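Long-range contacts in kinesin-like protein KAR3 (Saccharomyces cerevisiae, PDB 1F9V), which is a kinesin-related motor that probably converts ATP binding and hydrolysis into force along microtubules, its motor domain here holding ADP and magnesium: residues 85-91 / 239-245; 114-119 / 186-192; 245-250 / 267-271. The protein carries 2 engineered substitutions. All coordinates share one frame; numbering follows the deposited sequence.

Contact 1: 85-91 / 239-245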
loop_
_atom_site.group_PDB
_atom_site.type_symbol
_atom_site.label_atom_id
_atom_site.label_comp_id
_atom_site.label_asym_id
_atom_site.label_seq_id
_atom_site.Cartn_x
_atom_site.Cartn_y
_atom_site.Cartn_z
ATOM N N ASN A 85 -5.542 13.384 -0.921
ATOM C CA ASN A 85 -5.830 12.096 -0.328
ATOM C C ASN A 85 -4.669 11.227 -0.796
ATOM O O ASN A 85 -4.155 11.416 -1.906
ATOM C CB ASN A 85 -7.136 11.524 -0.858
ATOM C CG ASN A 85 -8.347 12.239 -0.300
ATOM O OD1 ASN A 85 -8.308 12.797 0.798
ATOM N ND2 ASN A 85 -9.431 12.223 -1.059
ATOM N N VAL A 86 -4.274 10.279 0.039
ATOM C CA VAL A 86 -3.146 9.421 -0.285
ATOM C C VAL A 86 -3.456 7.963 -0.013
ATOM O O VAL A 86 -4.080 7.633 0.992
ATOM C CB VAL A 86 -1.905 9.836 0.561
ATOM C CG1 VAL A 86 -0.813 8.767 0.477
ATOM C CG2 VAL A 86 -1.395 11.179 0.100
ATOM N N CYS A 87 -3.019 7.094 -0.922
ATOM C CA CYS A 87 -3.191 5.654 -0.757
ATOM C C CYS A 87 -1.834 4.991 -0.962
ATOM O O CYS A 87 -1.113 5.322 -1.903
ATOM C CB CYS A 87 -4.166 5.072 -1.792
ATOM S SG CYS A 87 -5.921 5.285 -1.422
ATOM N N ILE A 88 -1.486 4.075 -0.065
ATOM C CA ILE A 88 -0.247 3.316 -0.191
ATOM C C ILE A 88 -0.649 1.862 -0.009
ATOM O O ILE A 88 -1.195 1.490 1.033
ATOM C CB ILE A 88 0.793 3.701 0.881
ATOM C CG1 ILE A 88 1.220 5.161 0.683
ATOM C CG2 ILE A 88 1.998 2.759 0.782
ATOM C CD1 ILE A 88 2.262 5.659 1.680
ATOM N N PHE A 89 -0.402 1.044 -1.030
ATOM C CA PHE A 89 -0.757 -0.369 -0.961
ATOM C C PHE A 89 0.484 -1.265 -0.956
ATOM O O PHE A 89 1.279 -1.220 -1.896
ATOM C CB PHE A 89 -1.616 -0.787 -2.167
ATOM C CG PHE A 89 -2.921 -0.045 -2.294
ATOM C CD1 PHE A 89 -4.066 -0.515 -1.663
ATOM C CD2 PHE A 89 -3.012 1.089 -3.095
ATOM C CE1 PHE A 89 -5.294 0.135 -1.833
ATOM C CE2 PHE A 89 -4.232 1.750 -3.273
ATOM C CZ PHE A 89 -5.376 1.269 -2.641
ATOM N N ALA A 90 0.651 -2.066 0.088
ATOM C CA ALA A 90 1.771 -3.004 0.136
ATOM C C ALA A 90 1.207 -4.298 -0.453
ATOM O O ALA A 90 0.259 -4.873 0.090
ATOM C CB ALA A 90 2.233 -3.222 1.563
ATOM N N TYR A 91 1.802 -4.745 -1.560
ATOM C CA TYR A 91 1.366 -5.930 -2.301
ATOM C C TYR A 91 2.488 -6.954 -2.403
ATOM O O TYR A 91 3.650 -6.584 -2.574
ATOM C CB TYR A 91 0.945 -5.499 -3.715
ATOM C CG TYR A 91 0.494 -6.609 -4.636
ATOM C CD1 TYR A 91 -0.862 -6.822 -4.888
ATOM C CD2 TYR A 91 1.422 -7.453 -5.266
ATOM C CE1 TYR A 91 -1.289 -7.841 -5.735
ATOM C CE2 TYR A 91 1.000 -8.485 -6.122
ATOM C CZ TYR A 91 -0.356 -8.670 -6.348
ATOM O OH TYR A 91 -0.794 -9.678 -7.172
ATOM N N THR A 239 -7.032 12.632 3.522
ATOM C CA THR A 239 -7.062 11.315 4.136
ATOM C C THR A 239 -5.966 10.405 3.575
ATOM O O THR A 239 -5.723 10.381 2.370
ATOM C CB THR A 239 -8.442 10.646 3.920
ATOM O OG1 THR A 239 -9.452 11.428 4.574
ATOM C CG2 THR A 239 -8.461 9.245 4.484
ATOM N N LEU A 240 -5.298 9.685 4.470
ATOM C CA LEU A 240 -4.258 8.743 4.084
ATOM C C LEU A 240 -4.762 7.350 4.389
ATOM O O LEU A 240 -5.266 7.087 5.484
ATOM C CB LEU A 240 -2.971 8.991 4.870
ATOM C CG LEU A 240 -2.348 10.365 4.655
ATOM C CD1 LEU A 240 -2.620 11.218 5.890
ATOM C CD2 LEU A 240 -0.849 10.229 4.376
ATOM N N ASN A 241 -4.637 6.459 3.411
ATOM C CA ASN A 241 -5.063 5.081 3.578
ATOM C C ASN A 241 -3.833 4.220 3.351
ATOM O O ASN A 241 -3.359 4.089 2.223
ATOM C CB ASN A 241 -6.162 4.753 2.566
ATOM C CG ASN A 241 -7.285 5.771 2.593
ATOM O OD1 ASN A 241 -8.215 5.653 3.391
ATOM N ND2 ASN A 241 -7.193 6.783 1.738
ATOM N N LEU A 242 -3.313 3.668 4.443
ATOM C CA LEU A 242 -2.110 2.832 4.420
ATOM C C LEU A 242 -2.544 1.372 4.518
ATOM O O LEU A 242 -2.951 0.894 5.576
ATOM C CB LEU A 242 -1.193 3.252 5.578
ATOM C CG LEU A 242 -1.040 4.781 5.679
ATOM C CD1 LEU A 242 -0.108 5.147 6.819
ATOM C CD2 LEU A 242 -0.513 5.338 4.362
ATOM N N VAL A 243 -2.424 0.666 3.395
ATOM C CA VAL A 243 -2.888 -0.710 3.277
ATOM C C VAL A 243 -1.846 -1.814 3.188
ATOM O O VAL A 243 -0.913 -1.744 2.390
ATOM C CB VAL A 243 -3.813 -0.847 2.029
ATOM C CG1 VAL A 243 -4.517 -2.204 2.019
ATOM C CG2 VAL A 243 -4.827 0.295 2.005
ATOM N N ASP A 244 -2.054 -2.847 3.999
ATOM C CA ASP A 244 -1.215 -4.041 4.043
ATOM C C ASP A 244 -2.151 -5.107 3.456
ATOM O O ASP A 244 -2.972 -5.700 4.161
ATOM C CB ASP A 244 -0.855 -4.341 5.499
ATOM C CG ASP A 244 0.013 -5.570 5.658
ATOM O OD1 ASP A 244 0.300 -6.255 4.653
ATOM O OD2 ASP A 244 0.407 -5.844 6.812
ATOM N N LEU A 245 -2.044 -5.323 2.151
ATOM C CA LEU A 245 -2.918 -6.260 1.455
ATOM C C LEU A 245 -2.779 -7.728 1.828
ATOM O O LEU A 245 -1.786 -8.152 2.413
ATOM C CB LEU A 245 -2.724 -6.120 -0.061
ATOM C CG LEU A 245 -3.063 -4.768 -0.697
ATOM C CD1 LEU A 245 -2.501 -4.706 -2.115
ATOM C CD2 LEU A 245 -4.575 -4.572 -0.722
HETATM O O HOH W 1 -10.480 12.925 2.438
#

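Contact 2: 114-119 / 186-192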
loop_
_atom_site.group_PDB
_atom_site.type_symbol
_atom_site.label_atom_id
_atom_site.label_comp_id
_atom_site.label_asym_id
_atom_site.label_seq_id
_atom_site.Cartn_x
_atom_site.Cartn_y
_atom_site.Cartn_z
ATOM N N ILE A 114 3.127 8.900 10.639
ATOM C CA ILE A 114 2.578 9.650 11.756
ATOM C C ILE A 114 3.609 10.615 12.346
ATOM O O ILE A 114 3.300 11.775 12.605
ATOM C CB ILE A 114 2.044 8.690 12.830
ATOM C CG1 ILE A 114 0.741 8.065 12.315
ATOM C CG2 ILE A 114 1.796 9.434 14.139
ATOM C CD1 ILE A 114 0.266 6.880 13.090
ATOM N N SER A 115 4.837 10.145 12.537
ATOM C CA SER A 115 5.894 11.002 13.079
ATOM C C SER A 115 6.205 12.159 12.134
ATOM O O SER A 115 6.421 13.291 12.570
ATOM C CB SER A 115 7.170 10.194 13.308
ATOM O OG SER A 115 6.956 9.180 14.263
ATOM N N HIS A 116 6.236 11.867 10.837
ATOM C CA HIS A 116 6.526 12.877 9.831
ATOM C C HIS A 116 5.429 13.938 9.788
ATOM O O HIS A 116 5.709 15.131 9.679
ATOM C CB HIS A 116 6.665 12.214 8.457
ATOM C CG HIS A 116 7.174 13.127 7.385
ATOM N ND1 HIS A 116 8.323 13.878 7.526
ATOM C CD2 HIS A 116 6.699 13.398 6.147
ATOM C CE1 HIS A 116 8.533 14.569 6.421
ATOM N NE2 HIS A 116 7.561 14.296 5.567
ATOM N N ILE A 117 4.179 13.499 9.867
ATOM C CA ILE A 117 3.049 14.426 9.827
ATOM C C ILE A 117 3.048 15.374 11.028
ATOM O O ILE A 117 2.797 16.571 10.879
ATOM C CB ILE A 117 1.704 13.659 9.771
ATOM C CG1 ILE A 117 1.470 13.132 8.350
ATOM C CG2 ILE A 117 0.555 14.578 10.174
ATOM C CD1 ILE A 117 0.377 12.074 8.253
ATOM N N PHE A 118 3.333 14.848 12.212
ATOM C CA PHE A 118 3.355 15.688 13.399
ATOM C C PHE A 118 4.529 16.663 13.370
ATOM O O PHE A 118 4.430 17.773 13.891
ATOM C CB PHE A 118 3.377 14.819 14.656
ATOM C CG PHE A 118 2.003 14.467 15.156
ATOM C CD1 PHE A 118 1.172 15.450 15.689
ATOM C CD2 PHE A 118 1.522 13.168 15.060
ATOM C CE1 PHE A 118 -0.118 15.141 16.116
ATOM C CE2 PHE A 118 0.233 12.849 15.483
ATOM C CZ PHE A 118 -0.588 13.843 16.012
ATOM N N ASN A 119 5.638 16.266 12.748
ATOM C CA ASN A 119 6.787 17.166 12.651
ATOM C C ASN A 119 6.359 18.337 11.780
ATOM O O ASN A 119 6.695 19.489 12.048
ATOM C CB ASN A 119 7.989 16.471 12.003
ATOM C CG ASN A 119 8.658 15.473 12.928
ATOM O OD1 ASN A 119 8.472 15.510 14.148
ATOM N ND2 ASN A 119 9.446 14.567 12.349
ATOM N N LEU A 186 -5.426 11.508 17.622
ATOM C CA LEU A 186 -3.987 11.314 17.761
ATOM C C LEU A 186 -3.437 12.701 18.061
ATOM O O LEU A 186 -3.284 13.520 17.159
ATOM C CB LEU A 186 -3.374 10.777 16.463
ATOM C CG LEU A 186 -3.614 9.306 16.110
ATOM C CD1 LEU A 186 -2.905 8.975 14.808
ATOM C CD2 LEU A 186 -3.113 8.423 17.227
ATOM N N GLU A 187 -3.153 12.968 19.332
ATOM C CA GLU A 187 -2.647 14.279 19.734
ATOM C C GLU A 187 -1.129 14.396 19.670
ATOM O O GLU A 187 -0.580 15.497 19.721
ATOM C CB GLU A 187 -3.138 14.610 21.143
ATOM C CG GLU A 187 -4.568 14.164 21.402
ATOM C CD GLU A 187 -5.342 15.146 22.261
ATOM O OE1 GLU A 187 -5.606 14.823 23.440
ATOM O OE2 GLU A 187 -5.685 16.239 21.756
ATOM N N SER A 188 -0.459 13.254 19.564
ATOM C CA SER A 188 0.994 13.198 19.470
ATOM C C SER A 188 1.346 11.873 18.808
ATOM O O SER A 188 0.612 10.892 18.951
ATOM C CB SER A 188 1.635 13.293 20.863
ATOM O OG SER A 188 1.316 12.175 21.671
ATOM N N GLU A 189 2.458 11.845 18.079
ATOM C CA GLU A 189 2.884 10.635 17.379
ATOM C C GLU A 189 2.976 9.406 18.278
ATOM O O GLU A 189 2.778 8.284 17.816
ATOM C CB GLU A 189 4.234 10.867 16.686
ATOM C CG GLU A 189 5.279 11.546 17.551
ATOM C CD GLU A 189 5.807 12.821 16.923
ATOM O OE1 GLU A 189 6.331 12.756 15.787
ATOM O OE2 GLU A 189 5.695 13.890 17.566
ATOM N N GLU A 190 3.263 9.622 19.559
ATOM C CA GLU A 190 3.397 8.526 20.517
ATOM C C GLU A 190 2.096 7.768 20.789
ATOM O O GLU A 190 2.120 6.614 21.219
ATOM C CB GLU A 190 3.958 9.063 21.838
ATOM C CG GLU A 190 4.600 10.439 21.722
ATOM C CD GLU A 190 5.134 10.950 23.046
ATOM O OE1 GLU A 190 4.317 11.417 23.873
ATOM O OE2 GLU A 190 6.368 10.886 23.259
ATOM N N MET A 191 0.963 8.411 20.531
ATOM C CA MET A 191 -0.328 7.783 20.778
ATOM C C MET A 191 -0.676 6.654 19.811
ATOM O O MET A 191 -1.503 5.806 20.129
ATOM C CB MET A 191 -1.432 8.838 20.772
ATOM C CG MET A 191 -1.842 9.281 22.167
ATOM S SD MET A 191 -2.712 10.863 22.179
ATOM C CE MET A 191 -4.208 10.451 21.271
ATOM N N VAL A 192 -0.046 6.638 18.638
ATOM C CA VAL A 192 -0.312 5.579 17.666
ATOM C C VAL A 192 0.024 4.226 18.284
ATOM O O VAL A 192 -0.449 3.185 17.828
ATOM C CB VAL A 192 0.526 5.753 16.381
ATOM C CG1 VAL A 192 2.010 5.632 16.696
ATOM C CG2 VAL A 192 0.120 4.697 15.360
HETATM O O HOH W 2 5.017 7.242 15.411
#

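Contact 3: 245-250 / 267-271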
loop_
_atom_site.group_PDB
_atom_site.type_symbol
_atom_site.label_atom_id
_atom_site.label_comp_id
_atom_site.label_asym_id
_atom_site.label_seq_id
_atom_site.Cartn_x
_atom_site.Cartn_y
_atom_site.Cartn_z
ATOM N N LEU A 245 -2.044 -5.323 2.151
ATOM C CA LEU A 245 -2.918 -6.260 1.455
ATOM C C LEU A 245 -2.779 -7.728 1.828
ATOM O O LEU A 245 -1.786 -8.152 2.413
ATOM C CB LEU A 245 -2.724 -6.120 -0.061
ATOM C CG LEU A 245 -3.063 -4.768 -0.697
ATOM C CD1 LEU A 245 -2.501 -4.706 -2.115
ATOM C CD2 LEU A 245 -4.575 -4.572 -0.722
ATOM N N ALA A 246 -3.804 -8.503 1.492
ATOM C CA ALA A 246 -3.777 -9.937 1.729
ATOM C C ALA A 246 -2.686 -10.516 0.812
ATOM O O ALA A 246 -2.424 -9.969 -0.264
ATOM C CB ALA A 246 -5.134 -10.549 1.370
ATOM N N GLY A 247 -2.056 -11.611 1.232
ATOM C CA GLY A 247 -1.022 -12.228 0.411
ATOM C C GLY A 247 -1.500 -12.521 -1.003
ATOM O O GLY A 247 -2.598 -13.043 -1.204
ATOM N N SER A 248 -0.663 -12.216 -1.992
ATOM C CA SER A 248 -1.021 -12.414 -3.393
ATOM C C SER A 248 -0.667 -13.779 -3.986
ATOM O O SER A 248 -0.901 -14.004 -5.173
ATOM C CB SER A 248 -0.349 -11.339 -4.245
ATOM O OG SER A 248 1.064 -11.418 -4.093
ATOM N N GLU A 249 -0.106 -14.679 -3.178
ATOM C CA GLU A 249 0.300 -15.996 -3.678
ATOM C C GLU A 249 -0.814 -16.717 -4.422
ATOM O O GLU A 249 -1.954 -16.758 -3.963
ATOM C CB GLU A 249 0.820 -16.883 -2.541
ATOM C CG GLU A 249 -0.132 -17.054 -1.379
ATOM C CD GLU A 249 0.109 -16.036 -0.276
ATOM O OE1 GLU A 249 0.614 -14.927 -0.573
ATOM O OE2 GLU A 249 -0.212 -16.348 0.890
ATOM N N ARG A 250 -0.466 -17.280 -5.577
ATOM C CA ARG A 250 -1.420 -17.994 -6.412
ATOM C C ARG A 250 -1.767 -19.360 -5.837
ATOM O O ARG A 250 -0.916 -20.245 -5.756
ATOM C CB ARG A 250 -0.862 -18.165 -7.828
ATOM C CG ARG A 250 -1.821 -18.853 -8.789
ATOM C CD ARG A 250 -2.296 -17.892 -9.866
ATOM N NE ARG A 250 -3.574 -17.257 -9.537
ATOM C CZ ARG A 250 -3.711 -16.208 -8.728
ATOM N NH1 ARG A 250 -2.647 -15.663 -8.150
ATOM N NH2 ARG A 250 -4.914 -15.695 -8.506
ATOM N N ILE A 267 -9.929 -13.272 -2.109
ATOM C CA ILE A 267 -8.631 -12.615 -2.232
ATOM C C ILE A 267 -8.319 -12.439 -3.718
ATOM O O ILE A 267 -7.903 -11.366 -4.147
ATOM C CB ILE A 267 -7.513 -13.449 -1.558
ATOM C CG1 ILE A 267 -7.715 -13.443 -0.040
ATOM C CG2 ILE A 267 -6.139 -12.890 -1.925
ATOM C CD1 ILE A 267 -6.947 -14.528 0.687
ATOM N N ASN A 268 -8.548 -13.489 -4.500
ATOM C CA ASN A 268 -8.296 -13.441 -5.935
ATOM C C ASN A 268 -9.096 -12.314 -6.580
ATOM O O ASN A 268 -8.552 -11.489 -7.314
ATOM C CB ASN A 268 -8.689 -14.763 -6.595
ATOM C CG ASN A 268 -7.688 -15.875 -6.337
ATOM O OD1 ASN A 268 -6.652 -15.670 -5.701
ATOM N ND2 ASN A 268 -7.996 -17.067 -6.835
ATOM N N LYS A 269 -10.395 -12.286 -6.306
ATOM C CA LYS A 269 -11.270 -11.267 -6.876
ATOM C C LYS A 269 -10.881 -9.858 -6.438
ATOM O O LYS A 269 -10.831 -8.931 -7.252
ATOM C CB LYS A 269 -12.722 -11.541 -6.475
ATOM C CG LYS A 269 -13.635 -11.861 -7.639
ATOM C CD LYS A 269 -13.307 -13.219 -8.238
ATOM C CE LYS A 269 -13.907 -14.349 -7.415
ATOM N NZ LYS A 269 -12.992 -15.520 -7.356
ATOM N N SER A 270 -10.612 -9.704 -5.146
ATOM C CA SER A 270 -10.250 -8.411 -4.586
ATOM C C SER A 270 -8.947 -7.870 -5.176
ATOM O O SER A 270 -8.879 -6.712 -5.581
ATOM C CB SER A 270 -10.143 -8.519 -3.056
ATOM O OG SER A 270 -9.855 -7.257 -2.486
ATOM N N LEU A 271 -7.913 -8.706 -5.232
ATOM C CA LEU A 271 -6.633 -8.259 -5.781
ATOM C C LEU A 271 -6.738 -8.001 -7.280
ATOM O O LEU A 271 -6.149 -7.052 -7.798
ATOM C CB LEU A 271 -5.536 -9.286 -5.484
ATOM C CG LEU A 271 -5.136 -9.383 -4.004
ATOM C CD1 LEU A 271 -4.004 -10.400 -3.853
ATOM C CD2 LEU A 271 -4.707 -8.010 -3.470
HETATM O O HOH W 3 -4.430 -17.183 -5.842
#

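Contact 1: 85-91 / 239-245
V86 and L240, I88 and L242, and F89 and V243 lie side by side and point the same way, as matched residues of two parallel strands do. L240 CD2 meets V86 CB at 4.0 Å, and on the same face L242 CD2 lies 3.9 Å from I88 CD1. On the other face V243 CB approaches F89 CD1 at 3.7 Å, oblique to the ring. N241 CG stands beside its own backbone N (chi1 -51°), which brings ND2 to V86 O in a weak bond of 3.3 Å; that carbonyl already accepts N241 N. At the N-terminal end of both segments N85 OD1 takes T239 N at 3.0 Å, the donor tilted 19° from the amide plane. Water 1 joins the same OD1 to T239 OG1, which is also bonded to H224. Beyond the last bridge, L245 CD1 sits at the edge of the Y91 ring, 3.9 Å from Y91 CD1. Six backbone bonds tie the strands in the centre of the kinesin motor sheet. Because strand 86-91 leads to the P-loop and strand 239-244 delivers D244, whose OD2 bonds T99 OG1, this bonding probably helps space both strand ends beside the nucleotide site.

Contact 2: 114-119 / 186-192
F118 and I114, one turn apart on helix 109-124, face the loop that carries the chain from strand 184-185 into helix 192-199, a helix-on-loop packing at the periphery of the kinesin motor domain. The aromatic contacts dominate. The F118 ring meets L186 O with its edge, in plane, CZ coming within 2.9 Å of that oxygen, while one face is covered by the backbone of S188 and E189. S188 C lies 3.6 Å above the ring plane, displaced toward the rim. V133 of strand 130-141 touches both F118 and L186.

Aliphatic packing comes next. I114 CG2 rests 3.6 Å from E189 CA, the two side chains sliding past each other in opposite directions, and I114 CD1 lies 4.2 Å from L186 CD1. F221 of strand 218-228 also covers I114.

The polar group is E189. Its CG is wedged between backbone N and carbonyl carbon (chi1 46°), and a bend at chi2 lays the carboxylate against the helix, OE2 near F118 CB. OE1 comes within 3.3 Å of S115 O, two acceptors with no hydrogen bond between them, probably mildly repulsive if the carboxylate is ionised. S115 OG is held by P111 O, and water 2, 3.0 Å from S115 OG, makes a weak bond of 3.4 Å to E189 O.

Contact 3: 245-250 / 267-271
A246 and I267 bring their CA atoms to 6.8 Å as the irregular segment 245-250, extended at A246 and G247 and turning at S248, passes along one side of helix 258-281. I267 and L271, successive on that side and joined by the helical bond from L271 N to I267 O, do most of the touching. L271 divides its two methyls: CD1 lies 3.6 Å from S248 CA and is also close to S248 CB, while CD2 reaches L245 CD1, the leucines sliding past each other in opposite directions. With I267 CG1 beside the backbone N, CG2 stands anti to that N and meets G247 O at 3.6 Å. A246 CB packs against CG1 of the same isoleucine at 4.1 Å. H218 of strand 218-228 touches L245 and L271 and also accepts A246 N at its ND1.

The sequence D244 to R250, DLAGSER, is the switch II motif of kinesins, and helix 258-281 is the helix that follows it in the fold. Switch II senses the nucleotide phosphates in this family, and here E249 OE2 bonds OG1 of T94, a residue of the ADP pocket.

Farther along, contact becomes polar and more open. CG of R250 is anti to the backbone N, but the chain bends at chi2 (112°) and chi3 (-95°), which brings its guanidinium round to the amide of N268. R250 NH2 stands 3.3 Å from N268 OD1, obliquely, with guanidinium and amide planes 31° apart. Water 3 sits over one face of the guanidinium, offset toward its rim, and donates both to N268 OD1 at 2.7 Å and to E249 O at 3.1 Å. R250 N meanwhile bonds E327 OE2 of helix 325-338.

How the contacts relate
Contact 1 is the hub, near the centre of the chain, and both others touch it. L245 belongs to contacts 1 and 3, so the strand that carries D244 continues directly through the switch II motif; Y91 OH also lies 3.4 Å from S248 CB. Contacts 1 and 3 have centres about 15 Å apart, and both approach the nucleotide: between nearest atoms, the D244 side chain is about 4 Å from the magnesium ion and about 5 Å from ADP, and G247 about 7 Å from ADP. Contact 2, about 17 Å from contact 1 between centres, joins it through L240 CD1 and I117 CD1 at 3.9 Å. Contacts 2 and 3 do not meet, their nearest atoms being about 17 Å apart.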